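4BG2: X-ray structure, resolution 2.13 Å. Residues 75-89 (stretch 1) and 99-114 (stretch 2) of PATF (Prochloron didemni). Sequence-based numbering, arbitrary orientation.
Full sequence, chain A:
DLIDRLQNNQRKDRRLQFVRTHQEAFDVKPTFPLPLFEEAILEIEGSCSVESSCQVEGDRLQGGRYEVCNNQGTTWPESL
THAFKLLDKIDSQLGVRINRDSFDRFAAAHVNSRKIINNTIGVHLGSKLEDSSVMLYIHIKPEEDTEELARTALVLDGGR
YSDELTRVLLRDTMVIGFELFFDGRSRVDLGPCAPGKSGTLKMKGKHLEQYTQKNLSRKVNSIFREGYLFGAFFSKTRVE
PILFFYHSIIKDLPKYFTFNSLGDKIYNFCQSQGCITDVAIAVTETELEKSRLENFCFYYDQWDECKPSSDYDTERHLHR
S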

# COMPACT_ATOMS: atom_id res chain seq x y z
N THR A 75 6.17 9.90 12.60
CA THR A 75 6.22 11.23 11.94
C THR A 75 4.85 11.89 11.77
O THR A 75 4.76 12.99 11.21
N TRP A 76 3.79 11.25 12.24
CA TRP A 76 2.48 11.88 12.28
C TRP A 76 2.46 12.96 13.36
O TRP A 76 2.94 12.71 14.46
N PRO A 77 1.89 14.14 13.07
CA PRO A 77 1.16 14.55 11.90
C PRO A 77 1.97 15.30 10.85
O PRO A 77 1.40 15.67 9.82
N GLU A 78 3.25 15.53 11.09
CA GLU A 78 4.07 16.22 10.08
C GLU A 78 4.16 15.48 8.75
O GLU A 78 4.35 16.10 7.70
N SER A 79 4.00 14.16 8.78
CA SER A 79 3.94 13.39 7.53
C SER A 79 2.83 13.88 6.59
O SER A 79 2.92 13.70 5.37
N LEU A 80 1.78 14.48 7.13
CA LEU A 80 0.71 15.03 6.30
C LEU A 80 1.18 16.12 5.33
O LEU A 80 0.66 16.24 4.23
N THR A 81 2.17 16.90 5.71
CA THR A 81 2.58 18.00 4.86
C THR A 81 3.03 17.48 3.51
O THR A 81 2.76 18.09 2.49
N HIS A 82 3.68 16.32 3.49
CA HIS A 82 4.11 15.71 2.23
C HIS A 82 2.92 15.35 1.35
O HIS A 82 2.95 15.54 0.14
N ALA A 83 1.88 14.83 1.97
CA ALA A 83 0.67 14.46 1.24
C ALA A 83 -0.00 15.68 0.64
O ALA A 83 -0.33 15.71 -0.54
N PHE A 84 -0.21 16.69 1.47
CA PHE A 84 -0.87 17.91 1.00
C PHE A 84 -0.09 18.61 -0.09
O PHE A 84 -0.68 19.05 -1.06
N LYS A 85 1.23 18.72 0.05
CA LYS A 85 2.07 19.28 -1.03
C LYS A 85 1.90 18.53 -2.33
O LYS A 85 1.83 19.14 -3.39
N LEU A 86 1.88 17.20 -2.25
CA LEU A 86 1.76 16.36 -3.44
C LEU A 86 0.42 16.57 -4.11
O LEU A 86 0.35 16.76 -5.33
N LEU A 87 -0.64 16.54 -3.31
CA LEU A 87 -1.99 16.76 -3.80
C LEU A 87 -2.12 18.14 -4.46
O LEU A 87 -2.78 18.26 -5.48
N ASP A 88 -1.53 19.17 -3.87
CA ASP A 88 -1.54 20.52 -4.46
C ASP A 88 -0.86 20.54 -5.81
O ASP A 88 -1.39 21.07 -6.77
N LYS A 89 0.31 19.92 -5.92
CA LYS A 89 0.98 19.85 -7.22
C LYS A 89 0.15 19.08 -8.27
O LYS A 89 0.02 19.51 -9.41
N ASN A 99 -10.77 14.33 -5.74
CA ASN A 99 -11.68 14.46 -4.62
C ASN A 99 -10.96 14.08 -3.36
O ASN A 99 -10.79 12.87 -3.05
N ARG A 100 -10.54 15.09 -2.61
CA ARG A 100 -9.79 14.86 -1.39
C ARG A 100 -10.64 14.96 -0.11
O ARG A 100 -10.09 14.95 0.97
N ASP A 101 -11.95 14.98 -0.24
CA ASP A 101 -12.84 15.14 0.91
C ASP A 101 -12.57 14.10 2.02
O ASP A 101 -12.36 14.50 3.15
N SER A 102 -12.52 12.81 1.69
CA SER A 102 -12.37 11.78 2.74
C SER A 102 -11.06 11.90 3.46
O SER A 102 -11.00 11.87 4.69
N PHE A 103 -9.98 12.04 2.69
CA PHE A 103 -8.65 12.22 3.30
C PHE A 103 -8.55 13.51 4.17
O PHE A 103 -8.01 13.48 5.28
N ASP A 104 -9.06 14.62 3.65
CA ASP A 104 -9.08 15.86 4.43
C ASP A 104 -9.86 15.73 5.74
O ASP A 104 -9.41 16.18 6.78
N ARG A 105 -11.01 15.08 5.69
CA ARG A 105 -11.82 14.89 6.88
C ARG A 105 -11.12 13.95 7.88
O ARG A 105 -11.16 14.20 9.09
N PHE A 106 -10.43 12.93 7.40
CA PHE A 106 -9.75 12.02 8.31
C PHE A 106 -8.57 12.73 8.95
O PHE A 106 -8.35 12.65 10.17
N ALA A 107 -7.83 13.48 8.12
CA ALA A 107 -6.67 14.23 8.59
C ALA A 107 -7.08 15.28 9.61
O ALA A 107 -6.45 15.39 10.66
N ALA A 108 -8.12 16.04 9.29
CA ALA A 108 -8.66 17.04 10.21
C ALA A 108 -9.07 16.36 11.51
O ALA A 108 -8.70 16.81 12.58
N ALA A 109 -9.80 15.26 11.41
CA ALA A 109 -10.31 14.58 12.60
C ALA A 109 -9.21 14.07 13.52
O ALA A 109 -9.32 14.18 14.73
N HIS A 110 -8.12 13.57 12.96
CA HIS A 110 -7.16 12.84 13.79
C HIS A 110 -5.77 13.42 13.82
O HIS A 110 -4.84 12.75 14.24
N VAL A 111 -5.65 14.69 13.44
CA VAL A 111 -4.37 15.39 13.46
C VAL A 111 -3.67 15.33 14.81
O VAL A 111 -2.48 15.13 14.86
N ASN A 112 -4.40 15.49 15.91
CA ASN A 112 -3.81 15.40 17.24
C ASN A 112 -3.80 14.00 17.82
O ASN A 112 -3.50 13.84 19.00
N SER A 113 -4.14 12.98 17.03
CA SER A 113 -4.08 11.60 17.55
C SER A 113 -2.64 11.22 17.85
O SER A 113 -1.75 11.59 17.10
N ARG A 114 -2.44 10.50 18.95
CA ARG A 114 -1.14 9.92 19.31
C ARG A 114 -1.10 8.42 19.00
O ARG A 114 -0.20 7.71 19.44

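The two stretches form an antiparallel pair, their helix axes crossing at -157° with a closest approach of 12.2 Å, a spacing wide enough for large side chains to fill the gap. Stretch 2 therefore meets stretch 1 in reverse, its beginning near Leu-87 and Asp-88 and its end near Trp-76 and Pro-77.

Asn-99 does not reach the partner; its OD1 accepts a hydrogen bond from Asp-101 N at 3.0 Å, where Asp-101 is the first residue of the helix. Arg-100, at the N-cap position, points toward stretch 1. With chi1 p and chi2 t, its long chain carries the guanidinium across the gap to Asp-88, whose own CA-to-CB bond lies sideways but whose m rotamer brings the carboxylate nearer. Arg-100 NH1 donates to Asp-88 OD1 at 3.1 Å in a salt bridge, and a weak hydrogen bond joins Arg-100 NH2 to the same Asp-88 OD1 at 3.4 Å. The carboxylate oxygen lies at the guanidinium's edge, where the N-H groups point, while one flat face is covered by Leu-87, with Leu-87 CB 3.7 Å from Arg-100 CZ. Arginine suits this place by combining reach, charge and a planar surface that packs against carbon.

Phe-103 (chi1 t) is the central knob, seated among Leu-80, Ala-83, Phe-84 and Leu-87. Phe-103 CZ lies 3.6 Å from Leu-80 CD2 and 4.0 Å from Ala-83 CB; the small alanine leaves room for the ring tip. Leu-80 and Leu-87, both m,t, supply branched methyl surface, and Phe-84 (chi1 m) adds an oblique aromatic contact, its ring plane at 60° to that of Phe-103 and the centroids 5.8 Å apart.

Asp-104 starts sideways, but its m rotamer brings OD1 to 3.4 Å from Phe-84 CE1, at the ring edge, where the slightly positive C-H groups suit a carboxylate oxygen. One turn on, Ala-107 points inward. Its short side chain allows close packing, with Ala-107 CB 3.9 Å from Leu-80 CD2 and 4.0 Å from Phe-84 CZ. Ala-108 points away and takes no part.

At His-110 the backbone matters most: the imidazole leads away, while His-110 O accepts a hydrogen bond from Trp-76 NE1 at 3.1 Å. Trp-76 (chi1 t) thus buries its large indole yet satisfies its N-H. His-110 O also accepts a hydrogen bond from Ser-113 N at 2.9 Å, within the type I turn from His-110 to Ser-113. Although the CA-to-CB bond of Val-111 points away, its CG2 still lies 3.8 Å from Pro-77 CB, an apolar contact closing this end of the interface.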

# COMPACT_ATOMS: atom_id res chain seq x y z
CB THR A 75 6.96 11.18 10.59
OG1 THR A 75 6.48 10.10 9.80
CG2 THR A 75 8.45 10.99 10.79
CB TRP A 76 1.41 10.86 12.62
CG TRP A 76 0.01 11.39 12.62
CD1 TRP A 76 -0.68 11.86 13.70
CD2 TRP A 76 -0.89 11.44 11.52
NE1 TRP A 76 -1.95 12.21 13.34
CE2 TRP A 76 -2.11 11.97 12.00
CE3 TRP A 76 -0.79 11.11 10.16
CZ2 TRP A 76 -3.22 12.17 11.18
CZ3 TRP A 76 -1.88 11.30 9.34
CH2 TRP A 76 -3.10 11.82 9.85
CB PRO A 77 0.10 15.50 12.49
CG PRO A 77 0.83 16.19 13.61
CD PRO A 77 1.84 15.19 14.12
CB GLU A 78 5.47 16.61 10.60
CG GLU A 78 6.39 15.51 11.10
CD GLU A 78 6.23 15.17 12.57
OE1 GLU A 78 5.32 15.72 13.25
OE2 GLU A 78 7.05 14.34 13.02
CB SER A 79 3.78 11.89 7.83
OG SER A 79 2.62 11.64 8.61
CB LEU A 80 -0.45 15.58 7.15
CG LEU A 80 -1.33 14.54 7.89
CD1 LEU A 80 -2.18 15.23 8.94
CD2 LEU A 80 -2.19 13.75 6.92
CB THR A 81 3.70 18.81 5.50
OG1 THR A 81 4.80 17.94 5.84
CG2 THR A 81 3.19 19.51 6.74
CB HIS A 82 4.99 14.47 2.49
CG HIS A 82 6.26 14.81 3.20
ND1 HIS A 82 7.21 15.64 2.66
CD2 HIS A 82 6.71 14.48 4.44
CE1 HIS A 82 8.20 15.79 3.52
NE2 HIS A 82 7.92 15.08 4.60
CB ALA A 83 -0.29 13.75 2.17
CB PHE A 84 -1.17 18.86 2.17
CG PHE A 84 -2.19 18.30 3.15
CD1 PHE A 84 -3.38 17.75 2.72
CD2 PHE A 84 -1.95 18.35 4.50
CE1 PHE A 84 -4.32 17.27 3.61
CE2 PHE A 84 -2.89 17.88 5.41
CZ PHE A 84 -4.06 17.32 4.96
CB LYS A 85 3.55 19.20 -0.68
CG LYS A 85 4.08 20.32 0.20
CD LYS A 85 5.47 19.91 0.71
CE LYS A 85 6.34 21.09 1.06
NZ LYS A 85 5.66 21.99 2.02
CB LEU A 86 1.94 14.88 -3.09
CG LEU A 86 1.83 13.89 -4.23
CD1 LEU A 86 2.91 14.18 -5.27
CD2 LEU A 86 1.92 12.44 -3.73
CB LEU A 87 -3.01 16.60 -2.69
CG LEU A 87 -3.21 15.19 -2.11
CD1 LEU A 87 -4.09 15.25 -0.89
CD2 LEU A 87 -3.82 14.24 -3.13
CB ASP A 88 -0.87 21.55 -3.53
CG ASP A 88 -1.73 21.91 -2.32
OD1 ASP A 88 -2.93 21.57 -2.29
OD2 ASP A 88 -1.18 22.53 -1.38
CB LYS A 89 2.39 19.27 -7.06
CG LYS A 89 3.24 20.12 -6.13
CD LYS A 89 4.71 20.24 -6.51
CE LYS A 89 5.22 21.63 -6.16
NZ LYS A 89 6.57 21.82 -6.75
CB ASN A 99 -12.93 13.60 -4.80
CG ASN A 99 -13.97 13.86 -3.72
OD1 ASN A 99 -13.69 14.45 -2.68
ND2 ASN A 99 -15.18 13.41 -3.97
CB ARG A 100 -8.57 15.80 -1.31
CG ARG A 100 -8.80 17.30 -1.42
CD ARG A 100 -7.52 18.05 -1.10
NE ARG A 100 -6.86 18.50 -2.32
CZ ARG A 100 -5.71 19.17 -2.38
NH1 ARG A 100 -5.01 19.48 -1.30
NH2 ARG A 100 -5.25 19.51 -3.58
CB ASP A 101 -14.31 15.15 0.48
CG ASP A 101 -14.69 16.42 -0.30
OD1 ASP A 101 -13.81 17.31 -0.49
OD2 ASP A 101 -15.86 16.54 -0.74
CB SER A 102 -12.46 10.37 2.16
OG SER A 102 -13.77 10.12 1.71
CB PHE A 103 -7.56 12.23 2.23
CG PHE A 103 -6.18 12.31 2.80
CD1 PHE A 103 -5.63 11.22 3.44
CD2 PHE A 103 -5.44 13.47 2.69
CE1 PHE A 103 -4.36 11.27 4.00
CE2 PHE A 103 -4.17 13.54 3.24
CZ PHE A 103 -3.63 12.44 3.89
CB ASP A 104 -9.68 17.01 3.63
CG ASP A 104 -8.77 17.51 2.56
OD1 ASP A 104 -7.54 17.26 2.64
OD2 ASP A 104 -9.28 18.17 1.63
CB ARG A 105 -13.21 14.39 6.53
CG ARG A 105 -14.09 15.48 5.94
CD ARG A 105 -15.23 14.92 5.13
NE ARG A 105 -16.20 14.20 5.96
CZ ARG A 105 -17.18 13.42 5.50
NH1 ARG A 105 -17.35 13.20 4.20
NH2 ARG A 105 -17.98 12.82 6.36
CB PHE A 106 -9.28 10.73 7.62
CG PHE A 106 -8.63 9.76 8.56
CD1 PHE A 106 -7.32 9.91 8.90
CD2 PHE A 106 -9.36 8.75 9.13
CE1 PHE A 106 -6.72 9.04 9.78
CE2 PHE A 106 -8.77 7.87 10.01
CZ PHE A 106 -7.44 8.02 10.34
CB ALA A 107 -5.93 14.88 7.45
CB ALA A 108 -9.86 17.75 9.59
CB ALA A 109 -11.25 13.45 12.22
CB HIS A 110 -7.21 11.36 13.39
CG HIS A 110 -8.55 10.75 13.64
ND1 HIS A 110 -9.07 10.63 14.91
CD2 HIS A 110 -9.51 10.29 12.81
CE1 HIS A 110 -10.28 10.11 14.85
NE2 HIS A 110 -10.57 9.88 13.58
CB VAL A 111 -4.50 16.88 13.02
CG1 VAL A 111 -5.37 17.69 13.99
CG2 VAL A 111 -3.12 17.51 12.88
CB ASN A 112 -4.56 16.31 18.21
CG ASN A 112 -4.49 17.77 17.81
OD1 ASN A 112 -3.40 18.30 17.53
ND2 ASN A 112 -5.64 18.42 17.76
CB SER A 113 -4.65 10.60 16.56
OG SER A 113 -4.53 9.29 17.10
CB ARG A 114 -0.87 10.11 20.81
CG ARG A 114 -0.93 11.55 21.29
CD ARG A 114 -0.69 11.66 22.80
NE ARG A 114 -1.11 12.95 23.35
CZ ARG A 114 -0.70 13.44 24.53
NH1 ARG A 114 0.15 12.77 25.30
NH2 ARG A 114 -1.14 14.63 24.93